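Local coordinates for protein VIN1 (Oscarella pearsei, PDB 6BFI) that binds actin filaments and may play a role in cell-cell adhesion, as a sponge homolog of vertebrate vinculin, at residues Y233-K237 with D447-A451; E370-T374 with V502-R506; D375-V379 with R536-R540; I383-E387 with K476-L480. All blocks are in the same frame, centred on the assembly; numbering follows the deposited sequence.

Contact 1: residues Y233-K237 with D447-A451; sequences YVIQK and DISTA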
loop_
_atom_site.group_PDB
_atom_site.type_symbol
_atom_site.label_atom_id
_atom_site.label_comp_id
_atom_site.label_asym_id
_atom_site.label_seq_id
_atom_site.Cartn_x
_atom_site.Cartn_y
_atom_site.Cartn_z
ATOM N N TYR A 233 26.366 11.254 -3.417
ATOM C CA TYR A 233 24.957 11.020 -3.133
ATOM C C TYR A 233 24.354 10.073 -4.158
ATOM O O TYR A 233 23.620 9.141 -3.800
ATOM C CB TYR A 233 24.197 12.349 -3.109
ATOM C CG TYR A 233 22.691 12.203 -3.170
ATOM C CD1 TYR A 233 21.950 11.959 -2.022
ATOM C CD2 TYR A 233 22.012 12.318 -4.377
ATOM C CE1 TYR A 233 20.575 11.826 -2.074
ATOM C CE2 TYR A 233 20.640 12.189 -4.440
ATOM C CZ TYR A 233 19.924 11.941 -3.285
ATOM O OH TYR A 233 18.554 11.809 -3.341
ATOM N N VAL A 234 24.654 10.290 -5.442
ATOM C CA VAL A 234 24.126 9.384 -6.460
ATOM C C VAL A 234 24.746 7.997 -6.315
ATOM O O VAL A 234 24.065 6.974 -6.483
ATOM C CB VAL A 234 24.348 9.968 -7.865
ATOM C CG1 VAL A 234 23.762 9.045 -8.922
ATOM C CG2 VAL A 234 23.725 11.358 -7.962
ATOM N N ILE A 235 26.038 7.937 -5.985
ATOM C CA ILE A 235 26.691 6.648 -5.767
ATOM C C ILE A 235 26.021 5.901 -4.623
ATOM O O ILE A 235 25.837 4.679 -4.684
ATOM C CB ILE A 235 28.195 6.842 -5.508
ATOM C CG1 ILE A 235 28.852 7.559 -6.685
ATOM C CG2 ILE A 235 28.872 5.500 -5.262
ATOM C CD1 ILE A 235 30.314 7.884 -6.466
ATOM N N GLN A 236 25.649 6.617 -3.559
ATOM C CA GLN A 236 25.018 5.959 -2.420
ATOM C C GLN A 236 23.596 5.524 -2.750
ATOM O O GLN A 236 23.151 4.465 -2.300
ATOM C CB GLN A 236 25.034 6.874 -1.195
ATOM C CG GLN A 236 26.040 6.463 -0.128
ATOM C CD GLN A 236 25.746 5.094 0.469
ATOM O OE1 GLN A 236 24.619 4.605 0.405
ATOM N NE2 GLN A 236 26.765 4.470 1.052
ATOM N N LYS A 237 22.865 6.327 -3.529
ATOM C CA LYS A 237 21.529 5.912 -3.944
ATOM C C LYS A 237 21.592 4.630 -4.770
ATOM O O LYS A 237 20.813 3.691 -4.545
ATOM C CB LYS A 237 20.843 7.036 -4.725
ATOM C CG LYS A 237 19.449 6.669 -5.207
ATOM C CD LYS A 237 18.714 7.852 -5.825
ATOM C CE LYS A 237 18.249 8.846 -4.773
ATOM N NZ LYS A 237 17.416 9.937 -5.364
ATOM N N ASP A 447 14.945 12.889 0.765
ATOM C CA ASP A 447 16.245 12.391 0.328
ATOM C C ASP A 447 16.766 13.171 -0.874
ATOM O O ASP A 447 17.917 13.623 -0.878
ATOM C CB ASP A 447 16.152 10.899 0.009
ATOM C CG ASP A 447 17.486 10.311 -0.402
ATOM O OD1 ASP A 447 18.356 10.136 0.479
ATOM O OD2 ASP A 447 17.664 10.022 -1.604
ATOM N N ILE A 448 15.933 13.346 -1.903
ATOM C CA ILE A 448 16.375 14.104 -3.071
ATOM C C ILE A 448 16.522 15.580 -2.728
ATOM O O ILE A 448 17.313 16.295 -3.355
ATOM C CB ILE A 448 15.420 13.887 -4.261
ATOM C CG1 ILE A 448 15.989 14.525 -5.530
ATOM C CG2 ILE A 448 14.043 14.457 -3.963
ATOM C CD1 ILE A 448 17.420 14.114 -5.841
ATOM N N SER A 449 15.786 16.061 -1.724
ATOM C CA SER A 449 15.944 17.447 -1.299
ATOM C C SER A 449 17.325 17.694 -0.704
ATOM O O SER A 449 17.827 18.824 -0.757
ATOM C CB SER A 449 14.856 17.820 -0.293
ATOM O OG SER A 449 13.567 17.731 -0.878
ATOM N N THR A 450 17.959 16.658 -0.139
ATOM C CA THR A 450 19.308 16.853 0.390
ATOM C C THR A 450 20.317 17.248 -0.688
ATOM O O THR A 450 21.374 17.798 -0.357
ATOM C CB THR A 450 19.809 15.591 1.098
ATOM O OG1 THR A 450 20.065 14.560 0.134
ATOM C CG2 THR A 450 18.784 15.100 2.112
ATOM N N ALA A 451 20.024 16.993 -1.962
ATOM C CA ALA A 451 20.971 17.239 -3.041
ATOM C C ALA A 451 20.718 18.540 -3.791
ATOM O O ALA A 451 21.504 18.890 -4.677
ATOM C CB ALA A 451 20.956 16.070 -4.030
#
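How a single tyrosine can pack one helix against the closing part of another is well illustrated by Tyr233. Asp447 comes first: its OD2 accepts a hydrogen bond from Tyr233 OH at 2.6 Å, and Lys237 NZ, one helical turn on from the tyrosine, adds a long salt bridge to the same OD2 at 3.8 Å. That ammonium also donates to Tyr233 OH, with NZ and OH 3.0 Å apart, so hydroxyl, lysine and carboxylate form one compact polar cluster. Ile448 then lines the ring, its CD1 4.0 Å from Tyr233 CE2. In this vinculin family protein the contact joins segments 210 residues apart: one on helix 224-249, which also packs on helix 185-215, the other the last part of helix 432-449 and the residues that follow. Ser449 has its CB turned away, its OG hydrogen-bonded to Leu445 O and Thr414. Thr450 OG1 lies 3.6 Å from Tyr233 CE1 and is tied back to Asp447 O at 2.6 Å. Ala451 lays its CB over the tyrosine face, a CH-pi contact 4.1 Å from the ring centroid.

Contact 2: residues E370-T374 with V502-R506; sequences ERVAT and VSEAR
Two helical segments of the all-helical vinculin fold, Glu370-Thr374 and Val502-Arg506, cross with their N-to-C directions 53° apart, a signed angle of -53° and a closest axis approach of 10.5 Å. That angle is consistent with ridges-into-grooves packing between ridges of residues four apart. The register is set by Glu370 CA and Val502 CA at 6.4 Å and by Ala373 CA and Ser503 CA at 6.7 Å. Arg506 is the most covered residue. With chi1 m, chi2 t, chi3 near 111° and chi4 near -114°, it reaches over to helix 344-375 so that one face of its guanidinium covers Ala373 CB and the backbone N of Thr374. NH1 lies 3.4 Å from Ala373 O, and NH2 comes to 2.8 Å from Thr374 OG1 at an angle too poor for a hydrogen bond; that hydroxyl, with chi1 m, donates back to Glu370 O at 3.1 Å. Ala373 points at the partner helix, and its small CB meets Val502 CG1 at 4.2 Å and, at 4.3 Å, Ser503 OG, which is hydrogen-bonded to Phe499 O. Val502, with chi1 t, also sets CG1 3.8 Å from Glu370 CG, while the carboxylate of Glu370 turns to Thr314. Arg506 also touches Gln537 of helix 524-550. Van der Waals packing of Val502 and of the Arg506 guanidinium on Ala373 is thus the main chemistry of the contact.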
loop_
_atom_site.group_PDB
_atom_site.type_symbol
_atom_site.label_atom_id
_atom_site.label_comp_id
_atom_site.label_asym_id
_atom_site.label_seq_id
_atom_site.Cartn_x
_atom_site.Cartn_y
_atom_site.Cartn_z
ATOM N N GLU A 370 -7.161 22.146 4.511
ATOM C CA GLU A 370 -6.625 23.496 4.642
ATOM C C GLU A 370 -5.102 23.485 4.645
ATOM O O GLU A 370 -4.467 24.324 3.992
ATOM C CB GLU A 370 -7.165 24.152 5.913
ATOM C CG GLU A 370 -7.206 25.669 5.857
ATOM C CD GLU A 370 -7.542 26.298 7.194
ATOM O OE1 GLU A 370 -7.191 25.705 8.235
ATOM O OE2 GLU A 370 -8.157 27.386 7.205
ATOM N N ARG A 371 -4.497 22.540 5.373
ATOM C CA ARG A 371 -3.047 22.381 5.318
ATOM C C ARG A 371 -2.576 22.154 3.889
ATOM O O ARG A 371 -1.572 22.734 3.459
ATOM C CB ARG A 371 -2.605 21.223 6.213
ATOM C CG ARG A 371 -2.332 21.613 7.658
ATOM C CD ARG A 371 -1.025 22.381 7.797
ATOM N NE ARG A 371 0.134 21.559 7.458
ATOM C CZ ARG A 371 0.796 20.799 8.326
ATOM N NH1 ARG A 371 0.415 20.755 9.597
ATOM N NH2 ARG A 371 1.839 20.082 7.925
ATOM N N VAL A 372 -3.292 21.318 3.135
ATOM C CA VAL A 372 -2.909 21.085 1.746
ATOM C C VAL A 372 -3.082 22.356 0.920
ATOM O O VAL A 372 -2.220 22.703 0.103
ATOM C CB VAL A 372 -3.710 19.911 1.162
ATOM C CG1 VAL A 372 -3.431 19.761 -0.324
ATOM C CG2 VAL A 372 -3.365 18.638 1.906
ATOM N N ALA A 373 -4.190 23.075 1.124
ATOM C CA ALA A 373 -4.418 24.310 0.380
ATOM C C ALA A 373 -3.331 25.344 0.650
ATOM O O ALA A 373 -3.013 26.152 -0.229
ATOM C CB ALA A 373 -5.790 24.888 0.719
ATOM N N THR A 374 -2.747 25.333 1.849
ATOM C CA THR A 374 -1.722 26.317 2.175
ATOM C C THR A 374 -0.346 25.884 1.682
ATOM O O THR A 374 0.377 26.672 1.058
ATOM C CB THR A 374 -1.686 26.557 3.684
ATOM O OG1 THR A 374 -2.961 27.043 4.120
ATOM C CG2 THR A 374 -0.609 27.576 4.034
ATOM N N VAL A 502 -12.568 25.349 0.972
ATOM C CA VAL A 502 -11.502 26.164 1.548
ATOM C C VAL A 502 -10.867 27.046 0.480
ATOM O O VAL A 502 -10.654 28.248 0.693
ATOM C CB VAL A 502 -10.464 25.259 2.239
ATOM C CG1 VAL A 502 -9.298 26.082 2.755
ATOM C CG2 VAL A 502 -11.112 24.486 3.378
ATOM N N SER A 503 -10.575 26.469 -0.688
ATOM C CA SER A 503 -10.010 27.249 -1.785
ATOM C C SER A 503 -10.980 28.314 -2.282
ATOM O O SER A 503 -10.549 29.400 -2.681
ATOM C CB SER A 503 -9.610 26.325 -2.936
ATOM O OG SER A 503 -8.613 25.405 -2.531
ATOM N N GLU A 504 -12.283 28.028 -2.266
ATOM C CA GLU A 504 -13.259 29.030 -2.680
ATOM C C GLU A 504 -13.261 30.214 -1.723
ATOM O O GLU A 504 -13.296 31.373 -2.154
ATOM C CB GLU A 504 -14.651 28.400 -2.765
ATOM C CG GLU A 504 -15.718 29.283 -3.402
ATOM C CD GLU A 504 -17.100 28.650 -3.361
ATOM O OE1 GLU A 504 -17.263 27.624 -2.667
ATOM O OE2 GLU A 504 -18.024 29.178 -4.018
ATOM N N ALA A 505 -13.206 29.943 -0.416
ATOM C CA ALA A 505 -13.207 31.024 0.566
ATOM C C ALA A 505 -11.919 31.837 0.491
ATOM O O ALA A 505 -11.954 33.073 0.435
ATOM C CB ALA A 505 -13.405 30.454 1.970
ATOM N N ARG A 506 -10.768 31.157 0.487
ATOM C CA ARG A 506 -9.491 31.861 0.420
ATOM C C ARG A 506 -9.375 32.675 -0.863
ATOM O O ARG A 506 -8.897 33.816 -0.842
ATOM C CB ARG A 506 -8.336 30.864 0.535
ATOM C CG ARG A 506 -8.179 30.268 1.927
ATOM C CD ARG A 506 -7.332 29.003 1.920
ATOM N NE ARG A 506 -6.038 29.185 2.571
ATOM C CZ ARG A 506 -4.867 29.118 1.943
ATOM N NH1 ARG A 506 -4.822 28.864 0.641
ATOM N NH2 ARG A 506 -3.741 29.297 2.619
#

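Contact 3: residues D375-V379 with R536-R540; sequences DFVNV and RQANR
A connection between helices can itself be a packing element. In the all-helical vinculin fold, residues 375-379 join helix 344-375 to helix 381-390 and lie against helical Arg536-Arg540, with Val377 CA 6.0 Å from Gln537 CA. Phe376 (phi/psi -101/18) leaves helical geometry, and Asn378 (-154/77, chi1 t) caps the next helix through a weak bond from Gly381 N. Apolar contact centres on Val377, chi1 p, whose CG2 lies 3.7 Å from Gln537 CG and 4.3 Å from Arg536 CB. Two guanidinium groups are covered on one face. Asn378 ND2 sits over that of Arg536, and Asn378 CG is 3.6 Å from Arg536 CD; Phe376 CB lies over that of Arg540 (chi1 to chi3 all m in the conformer described), 4.0 Å from NH2. Among close polar pairs, Phe376 O and Arg540 NE approach to 3.2 Å but are badly angled. The firm polar partners lie elsewhere: Asp491 pairs with Arg540, and Asp510 with Gln537. The contact is thus mainly van der Waals, Val377 and Phe376 meeting aliphatic parts and a guanidinium face.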
loop_
_atom_site.group_PDB
_atom_site.type_symbol
_atom_site.label_atom_id
_atom_site.label_comp_id
_atom_site.label_asym_id
_atom_site.label_seq_id
_atom_site.Cartn_x
_atom_site.Cartn_y
_atom_site.Cartn_z
ATOM N N ASP A 375 0.034 24.634 1.949
ATOM C CA ASP A 375 1.420 24.225 1.742
ATOM C C ASP A 375 1.728 23.868 0.290
ATOM O O ASP A 375 2.873 24.027 -0.146
ATOM C CB ASP A 375 1.753 23.047 2.659
ATOM C CG ASP A 375 1.539 23.372 4.130
ATOM O OD1 ASP A 375 1.444 24.569 4.476
ATOM O OD2 ASP A 375 1.470 22.426 4.944
ATOM N N PHE A 376 0.743 23.397 -0.473
ATOM C CA PHE A 376 0.958 22.990 -1.854
ATOM C C PHE A 376 0.496 24.040 -2.857
ATOM O O PHE A 376 0.307 23.717 -4.034
ATOM C CB PHE A 376 0.251 21.662 -2.134
ATOM C CG PHE A 376 0.932 20.469 -1.537
ATOM C CD1 PHE A 376 0.748 20.145 -0.202
ATOM C CD2 PHE A 376 1.746 19.662 -2.313
ATOM C CE1 PHE A 376 1.373 19.038 0.349
ATOM C CE2 PHE A 376 2.374 18.558 -1.770
ATOM C CZ PHE A 376 2.187 18.245 -0.437
ATOM N N VAL A 377 0.314 25.288 -2.420
ATOM C CA VAL A 377 -0.174 26.317 -3.327
ATOM C C VAL A 377 0.875 26.702 -4.365
ATOM O O VAL A 377 0.526 27.203 -5.443
ATOM C CB VAL A 377 -0.642 27.551 -2.530
ATOM C CG1 VAL A 377 0.549 28.310 -1.955
ATOM C CG2 VAL A 377 -1.494 28.460 -3.399
ATOM N N ASN A 378 2.159 26.461 -4.077
ATOM C CA ASN A 378 3.244 26.882 -4.961
ATOM C C ASN A 378 4.425 25.935 -4.723
ATOM O O ASN A 378 5.402 26.266 -4.048
ATOM C CB ASN A 378 3.628 28.340 -4.712
ATOM C CG ASN A 378 4.607 28.868 -5.735
ATOM O OD1 ASN A 378 4.938 28.185 -6.702
ATOM N ND2 ASN A 378 5.065 30.100 -5.536
ATOM N N VAL A 379 4.323 24.732 -5.292
ATOM C CA VAL A 379 5.310 23.691 -5.020
ATOM C C VAL A 379 6.655 24.034 -5.658
ATOM O O VAL A 379 7.708 23.882 -5.027
ATOM C CB VAL A 379 4.787 22.325 -5.500
ATOM C CG1 VAL A 379 5.849 21.258 -5.321
ATOM C CG2 VAL A 379 3.524 21.948 -4.747
ATOM N N ARG A 536 -2.441 30.982 -8.752
ATOM C CA ARG A 536 -1.917 29.702 -8.282
ATOM C C ARG A 536 -2.985 28.902 -7.544
ATOM O O ARG A 536 -3.074 27.679 -7.710
ATOM C CB ARG A 536 -0.695 29.927 -7.389
ATOM C CG ARG A 536 0.513 30.490 -8.127
ATOM C CD ARG A 536 1.779 30.414 -7.282
ATOM N NE ARG A 536 1.710 31.262 -6.095
ATOM C CZ ARG A 536 2.173 32.507 -6.037
ATOM N NH1 ARG A 536 2.742 33.055 -7.102
ATOM N NH2 ARG A 536 2.071 33.203 -4.913
ATOM N N GLN A 537 -3.806 29.569 -6.729
ATOM C CA GLN A 537 -4.884 28.860 -6.044
ATOM C C GLN A 537 -5.898 28.305 -7.039
ATOM O O GLN A 537 -6.371 27.170 -6.891
ATOM C CB GLN A 537 -5.561 29.788 -5.036
ATOM C CG GLN A 537 -4.645 30.256 -3.919
ATOM C CD GLN A 537 -5.323 31.219 -2.968
ATOM O OE1 GLN A 537 -6.390 30.928 -2.423
ATOM N NE2 GLN A 537 -4.709 32.379 -2.764
ATOM N N ALA A 538 -6.231 29.086 -8.069
ATOM C CA ALA A 538 -7.157 28.611 -9.090
ATOM C C ALA A 538 -6.586 27.414 -9.842
ATOM O O ALA A 538 -7.299 26.434 -10.095
ATOM C CB ALA A 538 -7.495 29.742 -10.060
ATOM N N ASN A 539 -5.301 27.472 -10.210
ATOM C CA ASN A 539 -4.699 26.337 -10.903
ATOM C C ASN A 539 -4.614 25.111 -10.003
ATOM O O ASN A 539 -4.702 23.978 -10.492
ATOM C CB ASN A 539 -3.321 26.713 -11.443
ATOM C CG ASN A 539 -3.339 26.968 -12.937
ATOM O OD1 ASN A 539 -3.310 26.032 -13.736
ATOM N ND2 ASN A 539 -3.395 28.237 -13.324
ATOM N N ARG A 540 -4.446 25.310 -8.694
ATOM C CA ARG A 540 -4.525 24.183 -7.773
ATOM C C ARG A 540 -5.928 23.589 -7.756
ATOM O O ARG A 540 -6.092 22.364 -7.665
ATOM C CB ARG A 540 -4.097 24.621 -6.372
ATOM C CG ARG A 540 -2.585 24.668 -6.196
ATOM C CD ARG A 540 -2.014 23.264 -6.247
ATOM N NE ARG A 540 -2.477 22.470 -5.112
ATOM C CZ ARG A 540 -2.650 21.153 -5.137
ATOM N NH1 ARG A 540 -2.413 20.467 -6.246
ATOM N NH2 ARG A 540 -3.072 20.521 -4.051
#

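Contact 4: residues I383-E387 with K476-L480; sequences IKALE and KEKWL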
loop_
_atom_site.group_PDB
_atom_site.type_symbol
_atom_site.label_atom_id
_atom_site.label_comp_id
_atom_site.label_asym_id
_atom_site.label_seq_id
_atom_site.Cartn_x
_atom_site.Cartn_y
_atom_site.Cartn_z
ATOM N N ILE A 383 12.045 26.480 -5.241
ATOM C CA ILE A 383 13.231 25.885 -5.852
ATOM C C ILE A 383 13.620 26.645 -7.114
ATOM O O ILE A 383 14.806 26.718 -7.463
ATOM C CB ILE A 383 13.019 24.384 -6.134
ATOM C CG1 ILE A 383 14.355 23.717 -6.477
ATOM C CG2 ILE A 383 12.031 24.174 -7.269
ATOM C CD1 ILE A 383 14.249 22.234 -6.773
ATOM N N LYS A 384 12.641 27.229 -7.812
ATOM C CA LYS A 384 12.963 28.086 -8.947
ATOM C C LYS A 384 13.670 29.352 -8.485
ATOM O O LYS A 384 14.632 29.802 -9.121
ATOM C CB LYS A 384 11.691 28.431 -9.723
ATOM C CG LYS A 384 11.932 29.293 -10.948
ATOM C CD LYS A 384 12.867 28.599 -11.923
ATOM C CE LYS A 384 13.101 29.446 -13.161
ATOM N NZ LYS A 384 14.041 28.784 -14.107
ATOM N N ALA A 385 13.213 29.934 -7.373
ATOM C CA ALA A 385 13.899 31.089 -6.804
ATOM C C ALA A 385 15.318 30.738 -6.375
ATOM O O ALA A 385 16.227 31.568 -6.494
ATOM C CB ALA A 385 13.101 31.640 -5.622
ATOM N N LEU A 386 15.531 29.513 -5.883
ATOM C CA LEU A 386 16.881 29.090 -5.525
ATOM C C LEU A 386 17.758 28.933 -6.761
ATOM O O LEU A 386 18.916 29.370 -6.764
ATOM C CB LEU A 386 16.833 27.784 -4.734
ATOM C CG LEU A 386 18.195 27.165 -4.403
ATOM C CD1 LEU A 386 18.989 28.057 -3.459
ATOM C CD2 LEU A 386 18.025 25.777 -3.817
ATOM N N GLU A 387 17.226 28.315 -7.821
ATOM C CA GLU A 387 18.007 28.163 -9.045
ATOM C C GLU A 387 18.363 29.521 -9.644
ATOM O O GLU A 387 19.489 29.724 -10.114
ATOM C CB GLU A 387 17.245 27.314 -10.063
ATOM C CG GLU A 387 18.072 26.948 -11.292
ATOM C CD GLU A 387 17.228 26.432 -12.443
ATOM O OE1 GLU A 387 16.160 27.021 -12.715
ATOM O OE2 GLU A 387 17.632 25.435 -13.075
ATOM N N LYS A 476 16.820 19.677 -10.219
ATOM C CA LYS A 476 15.581 20.427 -10.057
ATOM C C LYS A 476 14.390 19.650 -10.605
ATOM O O LYS A 476 13.326 19.610 -9.980
ATOM C CB LYS A 476 15.691 21.788 -10.748
ATOM C CG LYS A 476 14.490 22.695 -10.515
ATOM C CD LYS A 476 14.591 23.996 -11.304
ATOM C CE LYS A 476 14.382 23.765 -12.792
ATOM N NZ LYS A 476 14.216 25.044 -13.540
ATOM N N GLU A 477 14.555 19.020 -11.771
ATOM C CA GLU A 477 13.449 18.265 -12.348
ATOM C C GLU A 477 13.171 16.981 -11.574
ATOM O O GLU A 477 12.024 16.521 -11.536
ATOM C CB GLU A 477 13.732 17.960 -13.818
ATOM C CG GLU A 477 13.829 19.210 -14.679
ATOM C CD GLU A 477 14.276 18.911 -16.096
ATOM O OE1 GLU A 477 13.483 19.135 -17.036
ATOM O OE2 GLU A 477 15.423 18.445 -16.267
ATOM N N LYS A 478 14.194 16.385 -10.954
ATOM C CA LYS A 478 13.935 15.245 -10.079
ATOM C C LYS A 478 13.126 15.664 -8.859
ATOM O O LYS A 478 12.162 14.982 -8.478
ATOM C CB LYS A 478 15.249 14.591 -9.652
ATOM C CG LYS A 478 15.970 13.882 -10.782
ATOM C CD LYS A 478 15.086 12.806 -11.385
ATOM C CE LYS A 478 15.591 12.383 -12.751
ATOM N NZ LYS A 478 14.708 11.355 -13.366
ATOM N N TRP A 479 13.496 16.791 -8.242
ATOM C CA TRP A 479 12.734 17.281 -7.099
ATOM C C TRP A 479 11.303 17.618 -7.499
ATOM O O TRP A 479 10.356 17.296 -6.771
ATOM C CB TRP A 479 13.419 18.500 -6.483
ATOM C CG TRP A 479 12.768 18.962 -5.204
ATOM C CD1 TRP A 479 13.163 18.667 -3.931
ATOM C CD2 TRP A 479 11.600 19.788 -5.079
ATOM N NE1 TRP A 479 12.317 19.261 -3.022
ATOM C CE2 TRP A 479 11.351 19.954 -3.702
ATOM C CE3 TRP A 479 10.745 20.404 -5.997
ATOM C CZ2 TRP A 479 10.284 20.710 -3.223
ATOM C CZ3 TRP A 479 9.686 21.150 -5.518
ATOM C CH2 TRP A 479 9.463 21.297 -4.145
ATOM N N LEU A 480 11.124 18.263 -8.655
ATOM C CA LEU A 480 9.778 18.607 -9.106
ATOM C C LEU A 480 8.958 17.360 -9.405
ATOM O O LEU A 480 7.749 17.327 -9.146
ATOM C CB LEU A 480 9.847 19.510 -10.338
ATOM C CG LEU A 480 10.271 20.960 -10.101
ATOM C CD1 LEU A 480 10.321 21.735 -11.416
ATOM C CD2 LEU A 480 9.334 21.634 -9.112
HETATM O O HOH W 1 16.486 25.349 -15.563
#
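Charged residues at a helix interface need partners, and Glu387 supplies them economically. Its OE1 accepts from two ammonium groups at once: Lys476 NZ, across the interface at 2.9 Å, and Lys384 NZ, one turn back on its own helix at 3.1 Å. Both are salt bridges, and the shared carboxylate offsets the closeness of the two lysines, whose NZ atoms stand 3.8 Å apart. The second oxygen is used as well, since a water donates to Glu387 OE2 at 2.7 Å and accepts from Lys476 NZ at 3.1 Å, closing a bridge beside the direct bond. Lys384 has a further, weak and long, ion pair with Asp388. These side chains are carried by two nearly antiparallel helical segments, at 172° with axes 11.5 Å apart at closest, in the all-helical architecture of the vinculin family; helix 381-390 here lies along helix 466-493. Beside the charges the interface is apolar. Ile383 takes an extended t,t conformation that carries its CD1 to 3.8 Å from both Lys476 CG and Trp479 CB; separately, Ile383 CG2 lies 4.1 Å from Leu480 CD2. Lys476 therefore serves both halves, its methylenes packing on Ile383 while its NZ meets Glu387. The indole nitrogen of Trp479 looks elsewhere, with weak hydrogen bonds to Ser449 and Thr414, and its ring meets that of Phe410.

Overall arrangement
All four contacts are partly buried and lie 24 to 28 Å from the chain centre; they differ mainly in chemistry. Contacts 1 and 4 are held by charged or hydroxyl groups beside apolar packing, whereas contacts 2 and 3 combine small apolar side chains with arginine guanidinium groups lying over their neighbours. Contacts 2 and 3 are only 9 Å apart between centres and use elements that follow each other in the chain: helix 344-375 runs into the loop of contact 3, and helix 496-519 precedes helix 524-550. That loop leads on to helix 381-390 of contact 4, and Val379 O of contact 3 meets Trp479 CH2 of contact 4 at 3.2 Å. Trp479 also touches Ser449, linking contact 4 to contact 1, whose helix 224-249 comes from much earlier in the chain.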